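Local structure of WYL1 (Ruminococcus sp., 6OAW) at residues Pro85-Phe90 with Lys166-Asp171. The protein probably acts as an accessory, WYL-domain-containing modulator of the Type VI-D CRISPR-Cas system. Sequence-based numbering, arbitrary orientation.
Sequences PLLNAF and KAVYED
A type I beta turn, Leu87 to Phe90, in the loop between helices 55-71 and 92-96, sets Leu87, Ala89 and Phe90 against one side of helix 161-172, where they meet Ala167, Val168 and Asp171. The turn is closed by Phe90 N donating to Leu87 O at 3.1 Å. Among the CA atoms, those of Ala89 and Val168 come nearest, 5.2 Å apart, an approach consistent with the small methyl of Ala89. The CB of Ala89 points at the helix, 3.6 Å from Val168 N, and also touches the CB of Ala167. Val168 divides its two methyls between neighbours. CG1 lies anti to the backbone N (chi1 164°) and reaches CD1 of Leu87, the two side chains crossing at about a right angle; CG2 of Val168 meets Ala89 CB and, at 3.7 Å, CE2 of Phe90, approaching that ring obliquely. The Phe90 ring also packs edge-to-face with Phe63 and Phe164, which ties the turn to helix 55-71 as well as to helix 161-172. Leu87 CD1 rests 3.6 Å from the carbonyl O of Val168, while its CD2 passes Asp171 CB. On the polar flank, the Asp171 carboxylate faces the turn backbone: Asp171 OD2 comes within 2.8 Å of Ala89 N and accepts a weak hydrogen bond from Tyr122 OH of helix 104-122. The other oxygen, Asp171 OD1, takes a hydrogen bond from a water at 3.1 Å, and the same water weakly accepts from Asn88 ND2 at 3.4 Å.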
# COMPACT_ATOMS: atom_id res chain seq x y z
N PRO B 85 -12.95 -6.28 6.72
CA PRO B 85 -11.92 -7.08 6.06
C PRO B 85 -11.79 -8.50 6.62
O PRO B 85 -11.95 -8.68 7.83
CB PRO B 85 -10.63 -6.28 6.27
CG PRO B 85 -11.09 -4.87 6.51
CD PRO B 85 -12.44 -4.97 7.20
N LEU B 86 -11.52 -9.45 5.73
CA LEU B 86 -11.27 -10.88 6.04
C LEU B 86 -9.75 -11.08 6.00
O LEU B 86 -9.19 -11.06 4.93
CB LEU B 86 -12.02 -11.74 5.03
CG LEU B 86 -13.55 -11.60 5.09
CD1 LEU B 86 -14.21 -12.20 3.86
CD2 LEU B 86 -14.11 -12.27 6.33
N LEU B 87 -9.12 -11.16 7.16
CA LEU B 87 -7.65 -11.31 7.28
C LEU B 87 -7.27 -12.72 6.85
O LEU B 87 -7.97 -13.66 7.27
CB LEU B 87 -7.21 -11.10 8.73
CG LEU B 87 -7.25 -9.70 9.28
CD1 LEU B 87 -6.57 -9.69 10.64
CD2 LEU B 87 -6.55 -8.75 8.31
N ASN B 88 -6.16 -12.83 6.14
CA ASN B 88 -5.48 -14.08 5.75
C ASN B 88 -5.14 -14.89 7.01
O ASN B 88 -5.14 -16.11 6.88
CB ASN B 88 -4.29 -13.78 4.86
CG ASN B 88 -4.73 -13.23 3.53
OD1 ASN B 88 -5.75 -13.67 2.99
ND2 ASN B 88 -4.00 -12.27 2.99
N ALA B 89 -4.94 -14.27 8.18
CA ALA B 89 -4.59 -14.99 9.43
C ALA B 89 -5.79 -15.78 9.97
O ALA B 89 -5.55 -16.77 10.69
CB ALA B 89 -4.09 -14.04 10.49
N PHE B 90 -7.01 -15.33 9.68
CA PHE B 90 -8.25 -16.08 10.01
C PHE B 90 -8.55 -17.06 8.87
O PHE B 90 -8.36 -16.73 7.70
CB PHE B 90 -9.40 -15.12 10.35
CG PHE B 90 -9.23 -14.49 11.70
CD1 PHE B 90 -9.59 -15.17 12.87
CD2 PHE B 90 -8.63 -13.24 11.83
CE1 PHE B 90 -9.42 -14.59 14.12
CE2 PHE B 90 -8.45 -12.67 13.08
CZ PHE B 90 -8.86 -13.33 14.21
N LYS B 166 0.58 -13.27 16.29
CA LYS B 166 1.60 -12.56 15.48
C LYS B 166 1.07 -12.42 14.05
O LYS B 166 1.23 -11.33 13.42
CB LYS B 166 2.94 -13.30 15.51
CG LYS B 166 3.96 -12.75 14.53
CD LYS B 166 5.30 -13.48 14.55
CE LYS B 166 6.34 -12.85 13.64
NZ LYS B 166 6.63 -11.43 13.97
N ALA B 167 0.47 -13.49 13.54
CA ALA B 167 -0.07 -13.55 12.16
C ALA B 167 -1.22 -12.54 12.04
O ALA B 167 -1.28 -11.84 11.05
CB ALA B 167 -0.50 -14.95 11.84
N VAL B 168 -2.10 -12.48 13.03
CA VAL B 168 -3.24 -11.53 13.00
C VAL B 168 -2.71 -10.09 12.86
O VAL B 168 -3.22 -9.37 11.99
CB VAL B 168 -4.14 -11.70 14.23
CG1 VAL B 168 -5.08 -10.51 14.42
CG2 VAL B 168 -4.94 -12.98 14.15
N TYR B 169 -1.72 -9.70 13.67
CA TYR B 169 -1.30 -8.27 13.79
C TYR B 169 -0.36 -7.92 12.64
O TYR B 169 -0.46 -6.78 12.17
CB TYR B 169 -0.77 -7.96 15.20
CG TYR B 169 -1.83 -8.15 16.24
CD1 TYR B 169 -3.05 -7.49 16.15
CD2 TYR B 169 -1.69 -9.09 17.24
CE1 TYR B 169 -4.07 -7.71 17.05
CE2 TYR B 169 -2.71 -9.34 18.15
CZ TYR B 169 -3.91 -8.65 18.06
OH TYR B 169 -4.88 -8.90 18.99
N GLU B 170 0.48 -8.85 12.18
CA GLU B 170 1.32 -8.64 10.97
C GLU B 170 0.39 -8.45 9.77
O GLU B 170 0.67 -7.56 8.94
CB GLU B 170 2.29 -9.77 10.68
CG GLU B 170 3.34 -9.98 11.75
CD GLU B 170 4.54 -9.05 11.77
OE1 GLU B 170 4.61 -8.11 10.94
OE2 GLU B 170 5.41 -9.27 12.64
N ASP B 171 -0.68 -9.23 9.66
CA ASP B 171 -1.63 -9.08 8.53
C ASP B 171 -2.39 -7.75 8.65
O ASP B 171 -2.53 -7.05 7.65
CB ASP B 171 -2.64 -10.21 8.44
CG ASP B 171 -2.13 -11.45 7.75
OD1 ASP B 171 -0.95 -11.45 7.34
OD2 ASP B 171 -2.92 -12.41 7.68
O HOH W 1 -0.94 -11.42 4.24